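Local coordinates for protein BtGH115A (Bacteroides thetaiotaomicron, PDB 5BY3) that acts as a family GH115 4-O-methyl-alpha-glucuronidase with specificity for decorated arabinogalactans, at residues P411-I414 against Y415-K419; Y442-E445 against L446-M450; K467-L470 against E471-G475. All coordinates share one frame; numbering follows the deposited sequence.

Interaction 1: P411-I414 against Y415-K419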
ATOM      1  N   PRO A 411       3.783   8.045  -3.505  1.00 32.59           N
ATOM      2  CA  PRO A 411       3.726   7.181  -4.690  1.00 34.28           C
ATOM      3  C   PRO A 411       5.090   6.823  -5.194  1.00 32.92           C
ATOM      4  O   PRO A 411       5.269   5.706  -5.664  1.00 38.29           O
ATOM      5  CB  PRO A 411       3.026   8.071  -5.729  1.00 34.29           C
ATOM      6  CG  PRO A 411       2.091   8.868  -4.872  1.00 34.93           C
ATOM      7  CD  PRO A 411       2.918   9.223  -3.658  1.00 32.88           C
ATOM      8  N   SER A 412       6.018   7.782  -5.093  1.00 31.45           N
ATOM      9  CA  SER A 412       7.387   7.643  -5.514  1.00 35.74           C
ATOM     10  C   SER A 412       8.145   6.577  -4.726  1.00 38.34           C
ATOM     11  O   SER A 412       9.066   5.980  -5.263  1.00 37.68           O
ATOM     12  CB  SER A 412       8.116   8.953  -5.333  1.00 34.27           C
ATOM     13  OG  SER A 412       7.635   9.870  -6.275  1.00 43.22           O
ATOM     14  N   LEU A 413       7.755   6.367  -3.463  1.00 38.91           N
ATOM     15  CA  LEU A 413       8.447   5.459  -2.568  1.00 36.73           C
ATOM     16  C   LEU A 413       7.822   4.072  -2.743  1.00 39.65           C
ATOM     17  O   LEU A 413       8.546   3.053  -2.804  1.00 36.95           O
ATOM     18  CB  LEU A 413       8.433   5.965  -1.118  1.00 34.19           C
ATOM     19  CG  LEU A 413       8.703   4.944   0.016  1.00 39.73           C
ATOM     20  CD1 LEU A 413      10.175   4.505   0.046  1.00 29.56           C
ATOM     21  CD2 LEU A 413       8.238   5.484   1.364  1.00 33.48           C
ATOM     22  N   ILE A 414       6.496   4.042  -2.843  1.00 34.52           N
ATOM     23  CA  ILE A 414       5.822   2.822  -3.130  1.00 35.88           C
ATOM     24  C   ILE A 414       6.434   2.311  -4.436  1.00 41.23           C
ATOM     25  O   ILE A 414       6.958   1.184  -4.458  1.00 43.37           O
ATOM     26  CB  ILE A 414       4.291   2.996  -3.192  1.00 35.41           C
ATOM     27  CG1 ILE A 414       3.755   3.416  -1.824  1.00 33.38           C
ATOM     28  CG2 ILE A 414       3.564   1.725  -3.696  1.00 32.46           C
ATOM     29  CD1 ILE A 414       2.334   3.944  -1.959  1.00 33.82           C
ATOM     30  N   TYR A 415       6.403   3.141  -5.490  1.00 42.29           N
ATOM     31  CA  TYR A 415       6.969   2.760  -6.777  1.00 40.52           C
ATOM     32  C   TYR A 415       8.358   2.162  -6.655  1.00 43.95           C
ATOM     33  O   TYR A 415       8.552   1.010  -7.078  1.00 39.89           O
ATOM     34  CB  TYR A 415       7.052   3.905  -7.763  1.00 39.76           C
ATOM     35  CG  TYR A 415       7.653   3.442  -9.073  1.00 39.90           C
ATOM     36  CD1 TYR A 415       6.965   2.551  -9.880  1.00 40.51           C
ATOM     37  CD2 TYR A 415       8.937   3.853  -9.487  1.00 45.27           C
ATOM     38  CE1 TYR A 415       7.519   2.062 -11.062  1.00 43.74           C
ATOM     39  CE2 TYR A 415       9.500   3.397 -10.699  1.00 43.56           C
ATOM     40  CZ  TYR A 415       8.773   2.498 -11.475  1.00 45.54           C
ATOM     41  OH  TYR A 415       9.257   2.020 -12.666  1.00 50.15           O
ATOM     42  N   GLN A 416       9.312   2.920  -6.086  1.00 44.05           N
ATOM     43  CA  GLN A 416      10.688   2.466  -6.123  1.00 45.67           C
ATOM     44  C   GLN A 416      10.959   1.188  -5.320  1.00 45.57           C
ATOM     45  O   GLN A 416      11.805   0.388  -5.717  1.00 57.19           O
ATOM     46  CB  GLN A 416      11.702   3.580  -5.862  1.00 43.29           C
ATOM     47  CG  GLN A 416      12.226   3.724  -4.439  1.00 55.54           C
ATOM     48  CD  GLN A 416      13.354   2.774  -4.027  1.00 50.71           C
ATOM     49  OE1 GLN A 416      14.260   2.424  -4.790  1.00 51.51           O
ATOM     50  NE2 GLN A 416      13.304   2.381  -2.780  1.00 58.37           N
ATOM     51  N   GLN A 417      10.258   1.012  -4.211  1.00 39.29           N
ATOM     52  CA  GLN A 417      10.414  -0.164  -3.417  1.00 39.13           C
ATOM     53  C   GLN A 417       9.821  -1.377  -4.111  1.00 41.92           C
ATOM     54  O   GLN A 417      10.451  -2.438  -4.118  1.00 39.44           O
ATOM     55  CB  GLN A 417       9.824   0.021  -2.019  1.00 39.51           C
ATOM     56  CG  GLN A 417      10.714   0.828  -1.061  1.00 36.06           C
ATOM     57  CD  GLN A 417      12.002   0.084  -0.706  1.00 39.11           C
ATOM     58  OE1 GLN A 417      13.118   0.570  -0.972  1.00 36.47           O
ATOM     59  NE2 GLN A 417      11.851  -1.123  -0.117  1.00 37.13           N
HETATM   60  N   MSE A 418       8.647  -1.207  -4.718  1.00 39.78           N
HETATM   61  CA  MSE A 418       7.885  -2.338  -5.256  1.00 42.83           C
HETATM   62  C   MSE A 418       8.419  -2.748  -6.606  1.00 42.09           C
HETATM   63  O   MSE A 418       8.398  -3.929  -6.938  1.00 45.10           O
HETATM   64  CB  MSE A 418       6.360  -2.112  -5.353  1.00 39.28           C
HETATM   65  CG  MSE A 418       5.690  -1.912  -4.013  1.00 38.65           C
HETATM   66 SE   MSE A 418       5.993  -3.380  -2.745  1.00 40.75          SE
HETATM   67  CE  MSE A 418       5.137  -4.800  -3.813  1.00 33.61           C
ATOM     68  N   LYS A 419       8.868  -1.782  -7.394  1.00 40.71           N
ATOM     69  CA  LYS A 419       9.618  -2.060  -8.623  1.00 44.93           C
ATOM     70  C   LYS A 419      10.863  -2.890  -8.271  1.00 43.90           C
ATOM     71  O   LYS A 419      11.088  -3.954  -8.864  1.00 45.05           O
ATOM     72  CB  LYS A 419       9.988  -0.758  -9.342  1.00 41.42           C
ATOM     73  CG  LYS A 419      11.041  -0.858 -10.423  1.00 53.79           C
ATOM     74  CD  LYS A 419      10.448  -1.183 -11.788  1.00 61.23           C
ATOM     75  CE  LYS A 419      11.540  -1.308 -12.846  1.00 61.12           C
ATOM     76  NZ  LYS A 419      10.957  -1.820 -14.117  1.00 64.97           N
TER
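Helix 411-423 crosses between strands 388-393 and 429-433 in a beta-alpha-beta unit of the parallel barrel, and its first two turns bring P411-I414 onto Y415-K419. Four successive i to i+4 backbone hydrogen bonds define the helix here. Y415 N lies 2.8 Å from P411 O and M418 N lies 2.9 Å from I414 O, whereas Q416 N to S412 O is the longest of the set at 3.2 Å.

The side chains meet on two flanks. L413 and Q417 run side by side in the same direction, the branch CD1 of L413 lying 3.9 Å from CG of Q417. With CG of L413 anti to the backbone N (chi1 160°), the leucine leans forward along the helix to reach it. On the neighbouring flank, CG2 of I414 approaches CG of M418 at 4.2 Å, and the same methylene rests 3.4 Å from I414 O. Beyond CG the selenomethionine M418 folds at chi2 and chi3 (-56° and -62°) and packs against V390 and Y392 of the preceding strand and F447 of helix 441-452.

Y415 uses its CB for the local contact, 3.3 Å from P411 O. Its ring has K419 CB over one face, offset toward the rim and 4.0 Å above the plane. Its OH hydrogen-bonds S458 OG, which K419 NZ also reaches. A largely buried helix with one flank on its preceding strand and another on the next barrel helix is the layout of the crossover helices in a TIM barrel.

Interaction 2: Y442-E445 against L446-M450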
ATOM      1  N   TYR A 442      -5.834   6.097  -3.824  1.00 37.80           N
ATOM      2  CA  TYR A 442      -4.862   6.260  -4.853  1.00 34.49           C
ATOM      3  C   TYR A 442      -3.716   5.227  -4.721  1.00 37.72           C
ATOM      4  O   TYR A 442      -3.459   4.485  -5.696  1.00 41.75           O
ATOM      5  CB  TYR A 442      -4.336   7.713  -4.970  1.00 35.67           C
ATOM      6  CG  TYR A 442      -3.274   7.745  -6.058  1.00 38.25           C
ATOM      7  CD1 TYR A 442      -3.632   7.556  -7.396  1.00 36.00           C
ATOM      8  CD2 TYR A 442      -1.910   7.832  -5.745  1.00 37.31           C
ATOM      9  CE1 TYR A 442      -2.673   7.510  -8.381  1.00 38.51           C
ATOM     10  CE2 TYR A 442      -0.938   7.786  -6.751  1.00 40.62           C
ATOM     11  CZ  TYR A 442      -1.344   7.627  -8.061  1.00 36.37           C
ATOM     12  OH  TYR A 442      -0.442   7.573  -9.074  1.00 42.44           O
ATOM     13  N   GLN A 443      -3.055   5.170  -3.554  1.00 30.84           N
ATOM     14  CA  GLN A 443      -1.918   4.227  -3.344  1.00 34.65           C
ATOM     15  C   GLN A 443      -2.283   2.755  -3.635  1.00 36.38           C
ATOM     16  O   GLN A 443      -1.487   2.014  -4.229  1.00 37.82           O
ATOM     17  CB  GLN A 443      -1.313   4.337  -1.941  1.00 33.24           C
ATOM     18  CG  GLN A 443      -0.638   5.681  -1.616  1.00 36.66           C
ATOM     19  CD  GLN A 443      -1.567   6.734  -0.975  1.00 34.99           C
ATOM     20  OE1 GLN A 443      -2.801   6.619  -1.029  1.00 41.86           O
ATOM     21  NE2 GLN A 443      -0.975   7.770  -0.376  1.00 32.99           N
ATOM     22  N   ILE A 444      -3.505   2.381  -3.255  1.00 35.98           N
ATOM     23  CA  ILE A 444      -4.049   1.063  -3.448  1.00 35.62           C
ATOM     24  C   ILE A 444      -4.104   0.785  -4.945  1.00 37.51           C
ATOM     25  O   ILE A 444      -3.675  -0.278  -5.395  1.00 41.10           O
ATOM     26  CB  ILE A 444      -5.448   0.927  -2.794  1.00 37.17           C
ATOM     27  CG1 ILE A 444      -5.336   1.005  -1.257  1.00 35.57           C
ATOM     28  CG2 ILE A 444      -6.158  -0.370  -3.223  1.00 37.58           C
ATOM     29  CD1 ILE A 444      -6.657   1.233  -0.526  1.00 27.96           C
ATOM     30  N   GLU A 445      -4.607   1.728  -5.723  1.00 35.22           N
ATOM     31  CA  GLU A 445      -4.736   1.473  -7.142  1.00 34.80           C
ATOM     32  C   GLU A 445      -3.355   1.442  -7.814  1.00 37.31           C
ATOM     33  O   GLU A 445      -3.108   0.634  -8.724  1.00 42.22           O
ATOM     34  CB  GLU A 445      -5.645   2.499  -7.805  1.00 36.66           C
ATOM     35  CG  GLU A 445      -5.969   2.166  -9.257  1.00 39.52           C
ATOM     36  CD  GLU A 445      -6.991   3.093  -9.871  1.00 43.05           C
ATOM     37  OE1 GLU A 445      -7.820   3.666  -9.136  1.00 43.21           O
ATOM     38  OE2 GLU A 445      -6.975   3.236 -11.114  1.00 46.06           O
ATOM     39  N   LEU A 446      -2.451   2.299  -7.362  1.00 35.98           N
ATOM     40  CA  LEU A 446      -1.081   2.236  -7.835  1.00 35.88           C
ATOM     41  C   LEU A 446      -0.485   0.832  -7.582  1.00 38.38           C
ATOM     42  O   LEU A 446      -0.035   0.174  -8.506  1.00 43.89           O
ATOM     43  CB  LEU A 446      -0.227   3.328  -7.180  1.00 32.79           C
ATOM     44  CG  LEU A 446       1.261   3.419  -7.595  1.00 34.12           C
ATOM     45  CD1 LEU A 446       1.458   3.613  -9.120  1.00 33.99           C
ATOM     46  CD2 LEU A 446       1.933   4.528  -6.784  1.00 31.44           C
ATOM     47  N   PHE A 447      -0.503   0.387  -6.328  1.00 36.24           N
ATOM     48  CA  PHE A 447      -0.051  -0.926  -5.967  1.00 35.56           C
ATOM     49  C   PHE A 447      -0.690  -1.999  -6.866  1.00 37.08           C
ATOM     50  O   PHE A 447      -0.001  -2.885  -7.341  1.00 33.45           O
ATOM     51  CB  PHE A 447      -0.410  -1.165  -4.496  1.00 38.98           C
ATOM     52  CG  PHE A 447       0.325  -2.311  -3.845  1.00 36.86           C
ATOM     53  CD1 PHE A 447      -0.214  -3.597  -3.853  1.00 37.22           C
ATOM     54  CD2 PHE A 447       1.541  -2.094  -3.189  1.00 37.60           C
ATOM     55  CE1 PHE A 447       0.459  -4.654  -3.244  1.00 34.95           C
ATOM     56  CE2 PHE A 447       2.208  -3.146  -2.568  1.00 34.99           C
ATOM     57  CZ  PHE A 447       1.652  -4.418  -2.596  1.00 33.41           C
HETATM   58  N   MSE A 448      -1.995  -1.896  -7.112  1.00 36.07           N
HETATM   59  CA  MSE A 448      -2.729  -2.957  -7.822  1.00 37.89           C
HETATM   60  C   MSE A 448      -2.422  -2.932  -9.285  1.00 36.29           C
HETATM   61  O   MSE A 448      -2.365  -4.007  -9.899  1.00 38.69           O
HETATM   62  CB  MSE A 448      -4.252  -2.997  -7.604  1.00 37.54           C
HETATM   63  CG  MSE A 448      -4.648  -3.318  -6.165  1.00 42.27           C
HETATM   64 SE   MSE A 448      -3.852  -4.978  -5.442  1.00 43.95          SE
HETATM   65  CE  MSE A 448      -3.755  -4.366  -3.593  1.00 36.88           C
ATOM     66  N   ASP A 449      -2.234  -1.728  -9.834  1.00 34.82           N
ATOM     67  CA  ASP A 449      -1.709  -1.533 -11.201  1.00 39.08           C
ATOM     68  C   ASP A 449      -0.321  -2.135 -11.369  1.00 41.83           C
ATOM     69  O   ASP A 449      -0.057  -2.784 -12.385  1.00 43.11           O
ATOM     70  CB  ASP A 449      -1.656  -0.048 -11.611  1.00 36.74           C
ATOM     71  CG  ASP A 449      -3.039   0.537 -11.956  1.00 39.21           C
ATOM     72  OD1 ASP A 449      -3.992  -0.240 -12.149  1.00 43.85           O
ATOM     73  OD2 ASP A 449      -3.179   1.780 -12.019  1.00 35.00           O
HETATM   74  N   MSE A 450       0.552  -1.912 -10.373  1.00 41.79           N
HETATM   75  CA  MSE A 450       1.914  -2.439 -10.401  1.00 43.67           C
HETATM   76  C   MSE A 450       1.850  -3.932 -10.533  1.00 44.01           C
HETATM   77  O   MSE A 450       2.448  -4.494 -11.440  1.00 49.11           O
HETATM   78  CB  MSE A 450       2.722  -1.958  -9.214  1.00 41.61           C
HETATM   79  CG  MSE A 450       3.268  -0.603  -9.628  1.00 39.76           C
HETATM   80 SE   MSE A 450       4.158   0.254  -8.107  1.00 35.79          SE
HETATM   81  CE  MSE A 450       5.879  -0.571  -8.626  1.00 36.07           C
TER
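E445 and D449 lie one turn apart on helix 441-452, the helix that follows barrel strand 429-433, and the backbone between them is helical by measurement: D449 N donates to E445 O at 2.8 Å, with an N-H...O angle of 164°. Out along E445, CB only starts the chain, and the contacts begin at CG. This atom is anti to the backbone N (chi1 -172°) and passes 3.9 Å from D449 OD2. The chain stays extended beyond it, which carries the carboxylate away from the backbone to W132, W469 and R472. There OE1 accepts hydrogen bonds from W132 NE1 and W469 NE1, and OE2 forms a salt bridge with R472 NH1. These donors would be expected to stabilise the negative charge beside a second carboxylate. D449 OD2 is itself hydrogen-bonded by H465 NE2, and Y442 OH bonds ND1 of the same histidine.

Apolar i to i+4 pairs line other flanks: Y442 CE2 meets L446 CD2 at 4.3 Å, and I444 CG2 meets M448 CG at 4.4 Å. The carboxylates of E445 and D449 stand almost perpendicular, their planes 89° apart, with E445 OE2 4.2 Å from D449 OD2.

Interaction 3: K467-L470 against E471-G475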
ATOM      1  N   LYS A 467      -1.224  11.764 -12.837  1.00 42.32           N
ATOM      2  CA  LYS A 467      -1.905  12.620 -13.784  1.00 42.66           C
ATOM      3  C   LYS A 467      -3.107  11.908 -14.446  1.00 44.19           C
ATOM      4  O   LYS A 467      -4.208  12.428 -14.443  1.00 48.38           O
ATOM      5  CB  LYS A 467      -0.898  13.075 -14.828  1.00 46.86           C
ATOM      6  CG  LYS A 467      -1.448  14.049 -15.865  1.00 48.61           C
ATOM      7  CD  LYS A 467      -0.354  14.436 -16.853  1.00 47.31           C
ATOM      8  CE  LYS A 467      -0.943  14.802 -18.197  1.00 52.45           C
ATOM      9  NZ  LYS A 467      -1.436  16.197 -18.123  1.00 48.61           N
ATOM     10  N   HIS A 468      -2.890  10.715 -14.986  1.00 43.88           N
ATOM     11  CA  HIS A 468      -3.919   9.958 -15.662  1.00 42.75           C
ATOM     12  C   HIS A 468      -5.054   9.644 -14.694  1.00 45.14           C
ATOM     13  O   HIS A 468      -6.242   9.597 -15.087  1.00 47.80           O
ATOM     14  CB  HIS A 468      -3.316   8.683 -16.245  1.00 44.08           C
ATOM     15  CG  HIS A 468      -4.287   7.859 -17.022  1.00 63.66           C
ATOM     16  ND1 HIS A 468      -5.223   7.037 -16.418  1.00 70.55           N
ATOM     17  CD2 HIS A 468      -4.464   7.713 -18.358  1.00 69.57           C
ATOM     18  CE1 HIS A 468      -5.949   6.440 -17.347  1.00 73.99           C
ATOM     19  NE2 HIS A 468      -5.503   6.826 -18.533  1.00 77.00           N
ATOM     20  N   TRP A 469      -4.696   9.468 -13.420  1.00 41.10           N
ATOM     21  CA  TRP A 469      -5.654   9.073 -12.405  1.00 36.99           C
ATOM     22  C   TRP A 469      -6.540  10.256 -12.054  1.00 37.23           C
ATOM     23  O   TRP A 469      -7.758  10.094 -12.053  1.00 40.80           O
ATOM     24  CB  TRP A 469      -4.946   8.509 -11.156  1.00 34.67           C
ATOM     25  CG  TRP A 469      -5.877   7.895 -10.113  1.00 34.25           C
ATOM     26  CD1 TRP A 469      -6.380   6.605 -10.111  1.00 31.63           C
ATOM     27  CD2 TRP A 469      -6.428   8.542  -8.933  1.00 30.50           C
ATOM     28  NE1 TRP A 469      -7.169   6.415  -9.001  1.00 32.44           N
ATOM     29  CE2 TRP A 469      -7.222   7.582  -8.267  1.00 29.41           C
ATOM     30  CE3 TRP A 469      -6.276   9.811  -8.357  1.00 30.31           C
ATOM     31  CZ2 TRP A 469      -7.883   7.855  -7.047  1.00 31.00           C
ATOM     32  CZ3 TRP A 469      -6.924  10.081  -7.135  1.00 32.56           C
ATOM     33  CH2 TRP A 469      -7.718   9.112  -6.495  1.00 31.46           C
ATOM     34  N   LEU A 470      -5.938  11.420 -11.760  1.00 35.00           N
ATOM     35  CA  LEU A 470      -6.702  12.670 -11.401  1.00 39.07           C
ATOM     36  C   LEU A 470      -7.556  13.141 -12.539  1.00 38.47           C
ATOM     37  O   LEU A 470      -8.727  13.508 -12.333  1.00 40.98           O
ATOM     38  CB  LEU A 470      -5.795  13.852 -10.951  1.00 34.74           C
ATOM     39  CG  LEU A 470      -4.873  13.610  -9.740  1.00 32.41           C
ATOM     40  CD1 LEU A 470      -3.689  14.536  -9.714  1.00 34.16           C
ATOM     41  CD2 LEU A 470      -5.601  13.650  -8.414  1.00 32.31           C
ATOM     42  N   GLU A 471      -6.975  13.099 -13.737  1.00 39.86           N
ATOM     43  CA  GLU A 471      -7.719  13.384 -14.965  1.00 42.29           C
ATOM     44  C   GLU A 471      -8.913  12.489 -15.080  1.00 41.30           C
ATOM     45  O   GLU A 471      -9.991  12.978 -15.363  1.00 39.63           O
ATOM     46  CB  GLU A 471      -6.836  13.280 -16.211  1.00 42.99           C
ATOM     47  CG  GLU A 471      -5.931  14.484 -16.377  1.00 47.60           C
ATOM     48  CD  GLU A 471      -5.065  14.423 -17.606  1.00 49.02           C
ATOM     49  OE1 GLU A 471      -4.789  13.298 -18.100  1.00 54.19           O
ATOM     50  OE2 GLU A 471      -4.652  15.517 -18.046  1.00 52.93           O
ATOM     51  N   ARG A 472      -8.739  11.186 -14.819  1.00 43.80           N
ATOM     52  CA  ARG A 472      -9.889  10.250 -14.850  1.00 47.65           C
ATOM     53  C   ARG A 472     -10.946  10.506 -13.742  1.00 44.09           C
ATOM     54  O   ARG A 472     -12.142  10.431 -14.015  1.00 41.62           O
ATOM     55  CB  ARG A 472      -9.421   8.782 -14.879  1.00 48.61           C
ATOM     56  CG  ARG A 472     -10.454   7.694 -15.173  1.00 40.51           C
ATOM     57  CD  ARG A 472      -9.822   6.349 -14.786  1.00 44.81           C
ATOM     58  NE  ARG A 472      -9.941   6.107 -13.330  1.00 43.41           N
ATOM     59  CZ  ARG A 472      -9.282   5.198 -12.594  1.00 39.47           C
ATOM     60  NH1 ARG A 472      -8.364   4.404 -13.111  1.00 31.23           N
ATOM     61  NH2 ARG A 472      -9.532   5.103 -11.284  1.00 40.26           N
ATOM     62  N   GLU A 473     -10.521  10.800 -12.513  1.00 43.90           N
ATOM     63  CA  GLU A 473     -11.495  10.885 -11.388  1.00 42.95           C
ATOM     64  C   GLU A 473     -12.158  12.272 -11.260  1.00 46.61           C
ATOM     65  O   GLU A 473     -13.366  12.383 -11.017  1.00 43.50           O
ATOM     66  CB  GLU A 473     -10.915  10.423 -10.048  1.00 37.95           C
ATOM     67  CG  GLU A 473     -10.210   9.059 -10.011  1.00 43.33           C
ATOM     68  CD  GLU A 473     -11.009   7.862 -10.542  1.00 43.77           C
ATOM     69  OE1 GLU A 473     -11.394   7.012  -9.755  1.00 47.13           O
ATOM     70  OE2 GLU A 473     -11.204   7.710 -11.756  1.00 49.80           O
ATOM     71  N   LEU A 474     -11.359  13.318 -11.428  1.00 47.42           N
ATOM     72  CA  LEU A 474     -11.884  14.676 -11.516  1.00 56.88           C
ATOM     73  C   LEU A 474     -11.957  14.973 -13.015  1.00 57.40           C
ATOM     74  O   LEU A 474     -12.137  14.047 -13.796  1.00 72.33           O
ATOM     75  CB  LEU A 474     -10.976  15.603 -10.728  1.00 52.41           C
ATOM     76  CG  LEU A 474     -10.310  14.858  -9.564  1.00 48.98           C
ATOM     77  CD1 LEU A 474      -9.013  15.540  -9.163  1.00 45.50           C
ATOM     78  CD2 LEU A 474     -11.236  14.638  -8.364  1.00 47.54           C
ATOM     79  N   GLY A 475     -11.844  16.200 -13.476  1.00 54.44           N
ATOM     80  CA  GLY A 475     -11.700  16.309 -14.941  1.00 48.80           C
ATOM     81  C   GLY A 475     -10.286  16.596 -15.382  1.00 45.36           C
ATOM     82  O   GLY A 475      -9.382  16.700 -14.561  1.00 48.90           O
TER
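W469, R472 and E473 interlock on the last turns of helix 462-473, and L474 is the first residue to leave helical backbone angles. The backbone evidence is an unbroken run of i to i+4 hydrogen bonds from K467 O to L470 O; the last, L474 N to L470 O, measures 2.8 Å, so helical bonding persists to the very end.

Two ionic pairs differ in strength. Between neighbours, R472 grips E473 side-on, NE to OE2 at 2.6 Å and NH2 to OE1 at 3.1 Å. Both oxygens lie close to the guanidinium plane, yet the nitrogens come from above the carboxylate plane, so the two flat groups are not coplanar. The bend at chi3 (82°) turns the guanidinium toward W469 and E473. K467 NZ to E471 OE2, at 3.3 Å, is a weak salt bridge by comparison, on a more exposed flank.

Aromatic contacts centre on W469. E473 CG lies over the six-membered ring, 3.9 Å from its centroid and 16° off the normal, a CH-pi contact. R472 NH2 comes to 3.5 Å from W469 NE1, and W469 CD1 lies over one face of the guanidinium; the planes are 63° apart, which rules out a parallel stack. The indole NE1 donates to E445 OE1. E473 OE1 also takes a hydrogen bond with S130 OG.

A leucine in place of R472 would probably leave the carboxylates of E473 and E445 without their shared cationic mate, with E473 held by S130 and its packing on W469.

The apolar flank joins neighbouring helices: L470 packs on A479 and M486 of helix 476-495, L474 on Y555 and V559 of helix 552-580. L470 and L474 lie side by side, CD2 of L470 at 4.0 Å from CD1 of L474.

Interaction 2 is the middle member. Its centre lies about 10 Å from that of interaction 1 and about 14 Å from that of interaction 3; interactions 1 and 3 stay about 9 Å apart at their closest atoms. Toward interaction 1 the junction is packing: I414 CD1 to Q443 CG at 3.5 Å, M418 CE to F447 CE2 at 3.6 Å. Toward interaction 3 it is a salt bridge, E445 OE2 to R472 NH1 at 2.7 Å, and a probable hydrogen bond, E445 OE1 to W469 NE1 at 2.8 Å, beside an edge-to-face pair of Y442 and W469. The nickel ion at L404 and D436 lies about 10 Å from the I444 side chain, outside interaction 2.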